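Local coordinates for protein formiminoglutamase (PDB 4MYK) that hydrolyses N-formimino-L-glutamate to L-glutamate and formamide as an arginase-like manganese metalloenzyme, at residues Tyr39-Val44 with Ser92-Ala97; Asn128-Leu133 with Phe166-Glu171; Ser243-Val248 with Pro292-Tyr297. The protein carries 1 engineered substitution. All coordinates share one frame; numbering follows the deposited sequence.

All three contacts belong to one arginase-type domain built on a parallel sheet, and none has a hydrogen bond settled directly between its two segments. Interaction 1 is partly buried and sets the loop after strand 32-37 against the start of helix 94-110 through a tyrosine ring and leucine methyls. Interaction 2, also partly buried, pairs two helices: a leucine fills the inner part, while an arginine and a bridging water work nearer the surface. Helix 94-110 connects these two, since it also packs against helix 125-135. Interaction 3 is fully buried, joins a loop to helix 290-306 by methionine-valine packing, and is packed against by neighbouring subunits; its centre is about 26 Å from that of interaction 2.

Interaction 1. Residues Tyr39-Val44 with Ser92-Ala97; sequences YDEGCV and STLEEA
Tyr-39 and Leu-94 lie alongside each other, their side chains running opposite ways, and ring atom CD1 of Tyr-39 comes within 3.6 Å of CD1 of Leu-94. Farther along the same ring, CZ of Tyr-39 lies 3.7 Å from the CB of Ala-97; both methyls approach obliquely, and the ring spans the first turn of the helix. The hydroxyl of Tyr-39 lies beside the Ala-97 methyl and is hydrogen-bonded to the carbonyl O of Ile-89, which fixes the far end of the ring. Leu-94 reaches the loop because its CG stands opposite the backbone N (chi1 -165°), carrying the two methyls out to Glu-41. That glutamate meets the leucine head-on from the loop side, its chain folded at chi2 (78°), and its carboxylate lies against the leucine fork, with OE1 of Glu-41 3.6 Å from CD1 of Leu-94. The helix start is N-capped by Thr-93, whose OG1 takes a weak bond from Glu-96 N at 3.4 Å. The contact joins a loop after one strand of the parallel sheet to the helix after the neighbouring strand, 83-88, near the arginase-fold metal site: the Glu-41 side chain is about 8 Å from that of Asn-122, a manganese ligand.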
ATOM      1  N   TYR A  39     -25.822   1.078  11.107  1.00 18.85           N
ATOM      2  CA  TYR A  39     -26.042  -0.254  11.662  1.00 20.39           C
ATOM      3  C   TYR A  39     -24.942  -1.217  11.238  1.00 21.17           C
ATOM      4  O   TYR A  39     -24.464  -1.169  10.112  1.00 19.53           O
ATOM      5  CB  TYR A  39     -27.423  -0.791  11.276  1.00 23.54           C
ATOM      6  CG  TYR A  39     -28.536   0.092  11.784  1.00 22.80           C
ATOM      7  CD1 TYR A  39     -29.090  -0.109  13.041  1.00 25.97           C
ATOM      8  CD2 TYR A  39     -29.009   1.153  11.018  1.00 21.73           C
ATOM      9  CE1 TYR A  39     -30.099   0.723  13.514  1.00 31.39           C
ATOM     10  CE2 TYR A  39     -30.021   1.990  11.479  1.00 23.72           C
ATOM     11  CZ  TYR A  39     -30.561   1.770  12.724  1.00 31.58           C
ATOM     12  OH  TYR A  39     -31.561   2.598  13.179  1.00 33.55           O
ATOM     13  N   ASP A  40     -24.561  -2.094  12.154  1.00 17.26           N
ATOM     14  CA  ASP A  40     -23.411  -2.970  11.983  1.00 19.96           C
ATOM     15  C   ASP A  40     -23.595  -4.046  10.933  1.00 21.04           C
ATOM     16  O   ASP A  40     -22.659  -4.386  10.220  1.00 21.91           O
ATOM     17  CB  ASP A  40     -23.097  -3.681  13.309  1.00 25.18           C
ATOM     18  CG  ASP A  40     -22.071  -2.947  14.151  1.00 26.94           C
ATOM     19  OD1 ASP A  40     -21.622  -3.533  15.155  1.00 29.45           O
ATOM     20  OD2 ASP A  40     -21.705  -1.798  13.813  1.00 23.03           O
ATOM     21  N   GLU A  41     -24.796  -4.605  10.869  1.00 20.31           N
ATOM     22  CA  GLU A  41     -25.012  -5.904  10.226  1.00 23.16           C
ATOM     23  C   GLU A  41     -24.516  -6.063   8.782  1.00 18.90           C
ATOM     24  O   GLU A  41     -24.874  -5.303   7.882  1.00 19.64           O
ATOM     25  CB  GLU A  41     -26.474  -6.327  10.356  1.00 22.84           C
ATOM     26  CG  GLU A  41     -26.888  -6.660  11.788  1.00 27.57           C
ATOM     27  CD  GLU A  41     -27.139  -5.427  12.666  1.00 28.72           C
ATOM     28  OE1 GLU A  41     -27.143  -4.298  12.131  1.00 29.26           O
ATOM     29  OE2 GLU A  41     -27.344  -5.599  13.894  1.00 29.06           O
ATOM     30  N   GLY A  42     -23.689  -7.085   8.589  1.00 21.07           N
ATOM     31  CA  GLY A  42     -23.093  -7.391   7.306  1.00 19.01           C
ATOM     32  C   GLY A  42     -21.934  -8.336   7.540  1.00 21.95           C
ATOM     33  O   GLY A  42     -22.111  -9.423   8.076  1.00 21.91           O
ATOM     34  N   CYS A  43     -20.735  -7.904   7.166  1.00 23.04           N
ATOM     35  CA  CYS A  43     -19.553  -8.761   7.245  1.00 26.50           C
ATOM     36  C   CYS A  43     -19.072  -9.033   8.680  1.00 25.54           C
ATOM     37  O   CYS A  43     -18.289  -9.962   8.914  1.00 26.97           O
ATOM     38  CB  CYS A  43     -18.416  -8.193   6.388  1.00 24.27           C
ATOM     39  SG  CYS A  43     -17.216  -9.429   5.905  1.00 26.15           S
ATOM     40  N   VAL A  44     -19.535  -8.225   9.635  1.00 26.47           N
ATOM     41  CA  VAL A  44     -19.298  -8.522  11.055  1.00 28.25           C
ATOM     42  C   VAL A  44     -19.797  -9.933  11.378  1.00 30.75           C
ATOM     43  O   VAL A  44     -19.312 -10.587  12.303  1.00 31.31           O
ATOM     44  CB  VAL A  44     -19.970  -7.487  12.000  1.00 26.60           C
ATOM     45  CG1 VAL A  44     -21.482  -7.528  11.865  1.00 22.98           C
ATOM     46  CG2 VAL A  44     -19.562  -7.744  13.442  1.00 27.94           C
ATOM     47  N   SER A  92     -36.547   1.781  16.228  1.00 36.64           N
ATOM     48  CA  SER A  92     -36.491   1.013  17.473  1.00 33.33           C
ATOM     49  C   SER A  92     -36.034  -0.435  17.251  1.00 35.21           C
ATOM     50  O   SER A  92     -35.358  -1.012  18.098  1.00 31.14           O
ATOM     51  CB  SER A  92     -37.844   1.042  18.189  1.00 35.49           C
ATOM     52  OG  SER A  92     -38.792   0.196  17.559  1.00 37.84           O
ATOM     53  N   THR A  93     -36.416  -1.019  16.116  1.00 37.07           N
ATOM     54  CA  THR A  93     -35.983  -2.370  15.763  1.00 32.91           C
ATOM     55  C   THR A  93     -35.239  -2.336  14.450  1.00 30.12           C
ATOM     56  O   THR A  93     -35.363  -1.391  13.682  1.00 27.67           O
ATOM     57  CB  THR A  93     -37.162  -3.365  15.613  1.00 33.84           C
ATOM     58  OG1 THR A  93     -38.012  -2.956  14.534  1.00 35.62           O
ATOM     59  CG2 THR A  93     -37.974  -3.465  16.905  1.00 36.03           C
ATOM     60  N   LEU A  94     -34.481  -3.390  14.185  1.00 29.62           N
ATOM     61  CA  LEU A  94     -33.623  -3.448  13.004  1.00 33.74           C
ATOM     62  C   LEU A  94     -34.398  -3.591  11.688  1.00 29.36           C
ATOM     63  O   LEU A  94     -34.109  -2.918  10.698  1.00 29.62           O
ATOM     64  CB  LEU A  94     -32.642  -4.604  13.149  1.00 33.13           C
ATOM     65  CG  LEU A  94     -31.494  -4.549  12.167  1.00 30.39           C
ATOM     66  CD1 LEU A  94     -30.596  -3.350  12.482  1.00 28.77           C
ATOM     67  CD2 LEU A  94     -30.743  -5.855  12.248  1.00 30.25           C
ATOM     68  N   GLU A  95     -35.380  -4.480  11.691  1.00 31.77           N
ATOM     69  CA  GLU A  95     -36.220  -4.705  10.529  1.00 26.36           C
ATOM     70  C   GLU A  95     -37.011  -3.447  10.208  1.00 25.45           C
ATOM     71  O   GLU A  95     -37.288  -3.159   9.049  1.00 27.13           O
ATOM     72  CB  GLU A  95     -37.166  -5.877  10.785  1.00 33.46           C
ATOM     73  CG  GLU A  95     -36.458  -7.152  11.240  1.00 37.19           C
ATOM     74  CD  GLU A  95     -35.944  -7.067  12.676  1.00 42.32           C
ATOM     75  OE1 GLU A  95     -36.715  -6.622  13.560  1.00 42.15           O
ATOM     76  OE2 GLU A  95     -34.774  -7.449  12.922  1.00 43.31           O
ATOM     77  N   GLU A  96     -37.381  -2.692  11.232  1.00 24.97           N
ATOM     78  CA  GLU A  96     -38.057  -1.425  10.995  1.00 25.74           C
ATOM     79  C   GLU A  96     -37.098  -0.421  10.348  1.00 26.53           C
ATOM     80  O   GLU A  96     -37.485   0.333   9.457  1.00 23.53           O
ATOM     81  CB  GLU A  96     -38.632  -0.873  12.296  1.00 28.34           C
ATOM     82  CG  GLU A  96     -39.361   0.445  12.150  1.00 30.85           C
ATOM     83  CD  GLU A  96     -39.866   0.951  13.481  1.00 37.70           C
ATOM     84  OE1 GLU A  96     -39.422   0.413  14.520  1.00 39.24           O
ATOM     85  OE2 GLU A  96     -40.705   1.876  13.488  1.00 35.87           O
ATOM     86  N   ALA A  97     -35.845  -0.420  10.793  1.00 22.81           N
ATOM     87  CA  ALA A  97     -34.825   0.436  10.191  1.00 22.78           C
ATOM     88  C   ALA A  97     -34.642   0.082   8.723  1.00 21.65           C
ATOM     89  O   ALA A  97     -34.388   0.944   7.892  1.00 24.14           O
ATOM     90  CB  ALA A  97     -33.508   0.298  10.937  1.00 24.13           C
TER

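Interaction 2. Residues Asn128-Leu133 with Phe166-Glu171; sequences NGRAML and FRQLLE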
ATOM      1  N   ASN A 128     -32.251  -1.152  -0.053  1.00 18.11           N
ATOM      2  CA  ASN A 128     -31.888  -0.288  -1.171  1.00 18.24           C
ATOM      3  C   ASN A 128     -32.283  -0.854  -2.530  1.00 18.45           C
ATOM      4  O   ASN A 128     -32.815  -0.146  -3.377  1.00 20.82           O
ATOM      5  CB  ASN A 128     -30.382  -0.017  -1.143  1.00 18.18           C
ATOM      6  CG  ASN A 128     -29.980   0.893  -0.006  1.00 13.89           C
ATOM      7  OD1 ASN A 128     -30.820   1.541   0.612  1.00 15.75           O
ATOM      8  ND2 ASN A 128     -28.685   0.963   0.263  1.00 18.37           N
ATOM      9  N   GLY A 129     -32.009  -2.135  -2.732  1.00 18.20           N
ATOM     10  CA  GLY A 129     -32.387  -2.809  -3.956  1.00 20.17           C
ATOM     11  C   GLY A 129     -33.891  -2.913  -4.152  1.00 19.96           C
ATOM     12  O   GLY A 129     -34.384  -2.746  -5.268  1.00 20.64           O
ATOM     13  N   ARG A 130     -34.622  -3.203  -3.078  1.00 20.38           N
ATOM     14  CA  ARG A 130     -36.083  -3.277  -3.160  1.00 19.81           C
ATOM     15  C   ARG A 130     -36.694  -1.918  -3.501  1.00 20.42           C
ATOM     16  O   ARG A 130     -37.652  -1.834  -4.275  1.00 22.51           O
ATOM     17  CB  ARG A 130     -36.675  -3.839  -1.867  1.00 19.95           C
ATOM     18  CG  ARG A 130     -36.457  -5.334  -1.705  1.00 20.65           C
ATOM     19  CD  ARG A 130     -37.226  -5.900  -0.529  1.00 18.22           C
ATOM     20  NE  ARG A 130     -36.805  -5.325   0.747  1.00 25.30           N
ATOM     21  CZ  ARG A 130     -35.817  -5.808   1.492  1.00 25.96           C
ATOM     22  NH1 ARG A 130     -35.134  -6.869   1.072  1.00 23.40           N
ATOM     23  NH2 ARG A 130     -35.513  -5.230   2.649  1.00 22.69           N
ATOM     24  N   ALA A 131     -36.134  -0.858  -2.922  1.00 20.60           N
ATOM     25  CA  ALA A 131     -36.467   0.509  -3.328  1.00 20.41           C
ATOM     26  C   ALA A 131     -36.328   0.698  -4.846  1.00 22.59           C
ATOM     27  O   ALA A 131     -37.137   1.394  -5.467  1.00 22.28           O
ATOM     28  CB  ALA A 131     -35.602   1.529  -2.570  1.00 18.66           C
ATOM     29  N   MET A 132     -35.301   0.072  -5.428  1.00 20.73           N
ATOM     30  CA  MET A 132     -35.062   0.120  -6.873  1.00 20.84           C
ATOM     31  C   MET A 132     -36.093  -0.695  -7.639  1.00 21.87           C
ATOM     32  O   MET A 132     -36.612  -0.242  -8.654  1.00 22.70           O
ATOM     33  CB  MET A 132     -33.661  -0.391  -7.231  1.00 17.87           C
ATOM     34  CG  MET A 132     -32.509   0.557  -6.900  1.00 17.31           C
ATOM     35  SD  MET A 132     -32.363   2.030  -7.936  1.00 23.24           S
ATOM     36  CE  MET A 132     -31.988   1.307  -9.545  1.00 20.50           C
ATOM     37  N   LEU A 133     -36.374  -1.900  -7.150  1.00 20.87           N
ATOM     38  CA  LEU A 133     -37.333  -2.795  -7.794  1.00 22.53           C
ATOM     39  C   LEU A 133     -38.756  -2.246  -7.758  1.00 24.07           C
ATOM     40  O   LEU A 133     -39.604  -2.661  -8.551  1.00 27.90           O
ATOM     41  CB  LEU A 133     -37.305  -4.183  -7.151  1.00 23.60           C
ATOM     42  CG  LEU A 133     -35.989  -4.970  -7.204  1.00 21.65           C
ATOM     43  CD1 LEU A 133     -36.143  -6.303  -6.468  1.00 22.60           C
ATOM     44  CD2 LEU A 133     -35.536  -5.182  -8.641  1.00 21.11           C
ATOM     45  N   PHE A 166     -27.904  -9.929  -1.195  1.00 20.83           N
ATOM     46  CA  PHE A 166     -28.064 -10.156  -2.626  1.00 22.85           C
ATOM     47  C   PHE A 166     -28.745 -11.477  -2.931  1.00 22.09           C
ATOM     48  O   PHE A 166     -29.285 -11.684  -4.013  1.00 21.92           O
ATOM     49  CB  PHE A 166     -26.730  -9.970  -3.347  1.00 20.98           C
ATOM     50  CG  PHE A 166     -26.224  -8.564  -3.261  1.00 19.22           C
ATOM     51  CD1 PHE A 166     -26.865  -7.553  -3.955  1.00 18.96           C
ATOM     52  CD2 PHE A 166     -25.163  -8.237  -2.442  1.00 20.10           C
ATOM     53  CE1 PHE A 166     -26.433  -6.261  -3.871  1.00 19.85           C
ATOM     54  CE2 PHE A 166     -24.726  -6.925  -2.351  1.00 18.39           C
ATOM     55  CZ  PHE A 166     -25.357  -5.944  -3.069  1.00 19.56           C
ATOM     56  N   ARG A 167     -28.737 -12.364  -1.951  1.00 23.13           N
ATOM     57  CA  ARG A 167     -29.613 -13.519  -2.002  1.00 26.85           C
ATOM     58  C   ARG A 167     -31.026 -12.981  -2.098  1.00 24.58           C
ATOM     59  O   ARG A 167     -31.796 -13.405  -2.954  1.00 23.74           O
ATOM     60  CB  ARG A 167     -29.434 -14.396  -0.754  1.00 28.43           C
ATOM     61  CG  ARG A 167     -30.357 -15.605  -0.647  1.00 28.73           C
ATOM     62  CD  ARG A 167     -30.554 -16.304  -1.979  1.00 32.59           C
ATOM     63  NE  ARG A 167     -29.943 -17.633  -2.045  1.00 40.21           N
ATOM     64  CZ  ARG A 167     -30.135 -18.618  -1.168  1.00 39.13           C
ATOM     65  NH1 ARG A 167     -30.914 -18.452  -0.106  1.00 41.43           N
ATOM     66  NH2 ARG A 167     -29.530 -19.782  -1.351  1.00 37.41           N
ATOM     67  N   GLN A 168     -31.340 -12.018  -1.236  1.00 22.90           N
ATOM     68  CA  GLN A 168     -32.682 -11.450  -1.150  1.00 23.75           C
ATOM     69  C   GLN A 168     -33.122 -10.858  -2.460  1.00 25.14           C
ATOM     70  O   GLN A 168     -34.283 -10.954  -2.837  1.00 24.91           O
ATOM     71  CB  GLN A 168     -32.754 -10.370  -0.076  1.00 20.50           C
ATOM     72  CG  GLN A 168     -32.759 -10.927   1.315  1.00 22.69           C
ATOM     73  CD  GLN A 168     -32.905  -9.861   2.370  1.00 26.56           C
ATOM     74  OE1 GLN A 168     -32.000  -9.652   3.178  1.00 32.45           O
ATOM     75  NE2 GLN A 168     -34.053  -9.185   2.383  1.00 21.83           N
ATOM     76  N   LEU A 169     -32.192 -10.226  -3.153  1.00 22.68           N
ATOM     77  CA  LEU A 169     -32.544  -9.589  -4.400  1.00 23.37           C
ATOM     78  C   LEU A 169     -32.661 -10.627  -5.532  1.00 23.63           C
ATOM     79  O   LEU A 169     -33.587 -10.573  -6.341  1.00 24.63           O
ATOM     80  CB  LEU A 169     -31.583  -8.429  -4.690  1.00 22.49           C
ATOM     81  CG  LEU A 169     -31.560  -7.420  -3.515  1.00 27.17           C
ATOM     82  CD1 LEU A 169     -30.385  -6.427  -3.577  1.00 23.02           C
ATOM     83  CD2 LEU A 169     -32.913  -6.665  -3.327  1.00 18.46           C
ATOM     84  N   LEU A 170     -31.759 -11.601  -5.566  1.00 24.07           N
ATOM     85  CA  LEU A 170     -31.862 -12.668  -6.563  1.00 25.09           C
ATOM     86  C   LEU A 170     -33.154 -13.461  -6.401  1.00 23.35           C
ATOM     87  O   LEU A 170     -33.692 -13.995  -7.371  1.00 25.67           O
ATOM     88  CB  LEU A 170     -30.661 -13.609  -6.482  1.00 22.39           C
ATOM     89  CG  LEU A 170     -29.362 -12.982  -6.968  1.00 21.47           C
ATOM     90  CD1 LEU A 170     -28.188 -13.898  -6.666  1.00 19.66           C
ATOM     91  CD2 LEU A 170     -29.467 -12.663  -8.458  1.00 21.51           C
ATOM     92  N   GLU A 171     -33.647 -13.532  -5.170  1.00 23.48           N
ATOM     93  CA  GLU A 171     -34.889 -14.238  -4.892  1.00 27.15           C
ATOM     94  C   GLU A 171     -36.127 -13.412  -5.244  1.00 27.57           C
ATOM     95  O   GLU A 171     -37.250 -13.876  -5.049  1.00 27.49           O
ATOM     96  CB  GLU A 171     -34.952 -14.685  -3.431  1.00 23.61           C
ATOM     97  CG  GLU A 171     -33.933 -15.731  -3.061  1.00 25.43           C
ATOM     98  CD  GLU A 171     -34.299 -16.472  -1.793  1.00 33.23           C
ATOM     99  OE1 GLU A 171     -33.689 -16.192  -0.737  1.00 38.34           O
ATOM    100  OE2 GLU A 171     -35.199 -17.340  -1.852  1.00 38.01           O
TER
HETATM  101  O   HOH W   1     -35.261  -8.319  -1.520  1.00 27.68           O
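Gly-129 and Leu-169 mark the nearest backbone approach, 6.8 Å between their CA atoms, where helices 128-133 and 166-170 run nearly parallel at 21° with their axes 10.2 Å apart. With no side chain on Gly-129, the leucine can lie directly on the backbone: CD2 of Leu-169 is 3.9 Å from CA of Gly-129 and equally close to N of Arg-130. The aliphatic part of Arg-130 crosses Leu-169 at about a right angle, bringing its CG to 4.1 Å from CD2 of Leu-169. Beyond this the arginine chain bends at chi3 (-62°) and turns the guanidinium toward the other helix. Its NH1 gives an in-plane bond of 3.0 Å to a water, which in turn donates weakly to the backbone O of Gln-168, at 3.1 Å. The Gln-168 amide lies beside the same guanidinium edge, with the two planes 18° apart. Arg-130 NE forms a salt bridge with OE1 of Glu-102, so the guanidinium also links to helix 94-110. Both helices flank the central parallel sheet of the arginase fold: Phe-232 of strand 231-236 meets Asn-128 and Met-132, which also touch Met-276 of strand 274-280, and Ser-234 meets Phe-166.

Interaction 3. Residues Ser243-Val248 with Pro292-Tyr297; sequences SDMPGV and PRVAVY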
ATOM      1  N   SER A 243      -4.204  -2.055   2.443  1.00 11.39           N
ATOM      2  CA  SER A 243      -3.087  -1.117   2.432  1.00 14.53           C
ATOM      3  C   SER A 243      -3.575   0.324   2.188  1.00 13.51           C
ATOM      4  O   SER A 243      -3.018   1.275   2.746  1.00 16.18           O
ATOM      5  CB  SER A 243      -2.024  -1.521   1.406  1.00 13.64           C
ATOM      6  OG  SER A 243      -2.518  -1.446   0.086  1.00 13.67           O
ATOM      7  N   ASP A 244      -4.609   0.463   1.351  1.00 12.48           N
ATOM      8  CA  ASP A 244      -5.289   1.745   1.098  1.00 13.83           C
ATOM      9  C   ASP A 244      -6.513   1.957   1.993  1.00 15.25           C
ATOM     10  O   ASP A 244      -6.841   3.087   2.368  1.00 13.96           O
ATOM     11  CB  ASP A 244      -5.772   1.827  -0.353  1.00 13.78           C
ATOM     12  CG  ASP A 244      -4.668   2.117  -1.310  1.00 14.63           C
ATOM     13  OD1 ASP A 244      -3.658   2.702  -0.880  1.00 14.92           O
ATOM     14  OD2 ASP A 244      -4.811   1.761  -2.493  1.00 18.44           O
ATOM     15  N   MET A 245      -7.199   0.865   2.310  1.00 14.52           N
ATOM     16  CA  MET A 245      -8.492   0.943   2.962  1.00 13.78           C
ATOM     17  C   MET A 245      -8.551  -0.028   4.139  1.00 15.65           C
ATOM     18  O   MET A 245      -9.234  -1.044   4.071  1.00 13.79           O
ATOM     19  CB  MET A 245      -9.583   0.630   1.934  1.00 15.82           C
ATOM     20  CG  MET A 245     -10.995   1.030   2.332  1.00 13.47           C
ATOM     21  SD  MET A 245     -11.100   2.784   2.701  1.00 18.32           S
ATOM     22  CE  MET A 245     -12.721   3.171   2.047  1.00 19.12           C
ATOM     23  N   PRO A 246      -7.809   0.271   5.220  1.00 15.86           N
ATOM     24  CA  PRO A 246      -7.772  -0.641   6.378  1.00 16.78           C
ATOM     25  C   PRO A 246      -9.013  -0.579   7.292  1.00 16.54           C
ATOM     26  O   PRO A 246      -9.276  -1.537   8.024  1.00 15.82           O
ATOM     27  CB  PRO A 246      -6.513  -0.206   7.137  1.00 12.87           C
ATOM     28  CG  PRO A 246      -6.291   1.201   6.736  1.00 16.34           C
ATOM     29  CD  PRO A 246      -6.783   1.325   5.308  1.00 15.79           C
ATOM     30  N   GLY A 247      -9.771   0.513   7.239  1.00 14.33           N
ATOM     31  CA  GLY A 247     -10.855   0.725   8.187  1.00 15.00           C
ATOM     32  C   GLY A 247     -12.189   0.158   7.744  1.00 15.96           C
ATOM     33  O   GLY A 247     -13.121   0.909   7.431  1.00 15.96           O
ATOM     34  N   VAL A 248     -12.274  -1.172   7.710  1.00 14.60           N
ATOM     35  CA  VAL A 248     -13.473  -1.873   7.270  1.00 15.61           C
ATOM     36  C   VAL A 248     -13.603  -3.074   8.181  1.00 14.20           C
ATOM     37  O   VAL A 248     -12.674  -3.383   8.913  1.00 16.31           O
ATOM     38  CB  VAL A 248     -13.398  -2.329   5.776  1.00 14.03           C
ATOM     39  CG1 VAL A 248     -13.152  -1.143   4.851  1.00 12.93           C
ATOM     40  CG2 VAL A 248     -12.333  -3.384   5.579  1.00 15.01           C
ATOM     41  N   PRO A 292     -11.934   6.688   6.247  1.00 16.08           N
ATOM     42  CA  PRO A 292     -13.020   7.651   6.016  1.00 13.75           C
ATOM     43  C   PRO A 292     -12.696   8.701   4.948  1.00 12.37           C
ATOM     44  O   PRO A 292     -13.581   9.106   4.201  1.00 13.91           O
ATOM     45  CB  PRO A 292     -13.192   8.300   7.388  1.00 15.60           C
ATOM     46  CG  PRO A 292     -12.808   7.199   8.343  1.00 15.73           C
ATOM     47  CD  PRO A 292     -11.655   6.508   7.684  1.00 16.72           C
ATOM     48  N   ARG A 293     -11.446   9.136   4.875  1.00 13.34           N
ATOM     49  CA  ARG A 293     -11.035  10.047   3.808  1.00 15.34           C
ATOM     50  C   ARG A 293     -11.233   9.395   2.445  1.00 11.69           C
ATOM     51  O   ARG A 293     -11.744  10.011   1.521  1.00 12.32           O
ATOM     52  CB  ARG A 293      -9.583  10.508   3.987  1.00 12.96           C
ATOM     53  CG  ARG A 293      -9.350  11.347   5.239  1.00 19.01           C
ATOM     54  CD  ARG A 293      -7.953  11.957   5.271  1.00 22.72           C
ATOM     55  NE  ARG A 293      -7.713  12.837   4.126  1.00 25.46           N
ATOM     56  CZ  ARG A 293      -7.626  14.161   4.203  1.00 25.29           C
ATOM     57  NH1 ARG A 293      -7.756  14.770   5.372  1.00 26.63           N
ATOM     58  NH2 ARG A 293      -7.406  14.878   3.112  1.00 27.11           N
ATOM     59  N   VAL A 294     -10.831   8.136   2.319  1.00 12.38           N
ATOM     60  CA  VAL A 294     -11.008   7.439   1.048  1.00 13.17           C
ATOM     61  C   VAL A 294     -12.484   7.382   0.656  1.00 15.25           C
ATOM     62  O   VAL A 294     -12.832   7.602  -0.509  1.00 14.56           O
ATOM     63  CB  VAL A 294     -10.417   6.027   1.079  1.00 14.77           C
ATOM     64  CG1 VAL A 294     -10.826   5.243  -0.171  1.00 12.87           C
ATOM     65  CG2 VAL A 294      -8.896   6.105   1.231  1.00 12.75           C
ATOM     66  N   ALA A 295     -13.338   7.100   1.639  1.00 15.82           N
ATOM     67  CA  ALA A 295     -14.774   6.941   1.421  1.00 13.89           C
ATOM     68  C   ALA A 295     -15.386   8.240   0.913  1.00 16.43           C
ATOM     69  O   ALA A 295     -16.172   8.233  -0.038  1.00 15.83           O
ATOM     70  CB  ALA A 295     -15.463   6.483   2.702  1.00 12.07           C
ATOM     71  N   VAL A 296     -15.011   9.354   1.544  1.00 14.63           N
ATOM     72  CA  VAL A 296     -15.488  10.674   1.113  1.00 14.38           C
ATOM     73  C   VAL A 296     -14.955  11.016  -0.281  1.00 15.39           C
ATOM     74  O   VAL A 296     -15.681  11.558  -1.111  1.00 15.87           O
ATOM     75  CB  VAL A 296     -15.142  11.798   2.142  1.00 14.84           C
ATOM     76  CG1 VAL A 296     -15.457  13.168   1.576  1.00 14.71           C
ATOM     77  CG2 VAL A 296     -15.889  11.579   3.467  1.00 16.11           C
ATOM     78  N   TYR A 297     -13.695  10.677  -0.539  1.00 13.58           N
ATOM     79  CA  TYR A 297     -13.092  10.933  -1.842  1.00 14.22           C
ATOM     80  C   TYR A 297     -13.731  10.102  -2.948  1.00 14.99           C
ATOM     81  O   TYR A 297     -13.837  10.541  -4.087  1.00 15.21           O
ATOM     82  CB  TYR A 297     -11.584  10.700  -1.799  1.00 16.50           C
ATOM     83  CG  TYR A 297     -10.803  11.898  -1.291  1.00 15.72           C
ATOM     84  CD1 TYR A 297     -11.012  13.162  -1.831  1.00 14.82           C
ATOM     85  CD2 TYR A 297      -9.853  11.765  -0.286  1.00 16.19           C
ATOM     86  CE1 TYR A 297     -10.307  14.260  -1.373  1.00 18.93           C
ATOM     87  CE2 TYR A 297      -9.139  12.857   0.173  1.00 15.57           C
ATOM     88  CZ  TYR A 297      -9.371  14.103  -0.372  1.00 20.59           C
ATOM     89  OH  TYR A 297      -8.662  15.199   0.073  1.00 23.40           O
TER
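Apolar packing between Met-245 and Val-294 carries this contact. The methionine side chain crosses the valine at a slant, its methyl CE 3.6 Å from CG1 of Val-294 and its sulfur SD 3.7 Å from CB of Val-294. Met-245 leaves the loop with CG opposite its backbone N (chi1 -164°) and then bends at chi2 (57°) and again at chi3, a course that brings the thioether onto the helix. CE also approaches CB of Ala-295, more loosely, at 4.3 Å. A second van der Waals touch places CG2 of Val-294 3.8 Å from the backbone O of Asp-244, so both valine methyls are used.

Hydrogen bonding holds the loop from beside the contact rather than across it. Gly-247 is the centre of an inverse gamma turn, closed by a weak bond of 3.0 Å from Val-248 N to Pro-246 O. Gly-247 N is bonded to OG of Ser-291, and Ser-243 O to NH2 of Arg-290, both from the first turn of helix 290-306; OD2 of Asp-244 accepts from Ala-258 N. Ala-253 of a second subunit packs on Val-294.

The loop follows strand 231-236 of the arginase-fold sheet, and the Met-245 side chain is about 7 Å from that of the manganese ligand Asp-238. Helix 290-306 contacts two other helices: Phe-262 of helix 258-270 touches Val-294 and Tyr-297, and helix 55-63 meets Pro-292, Arg-293 and Val-296.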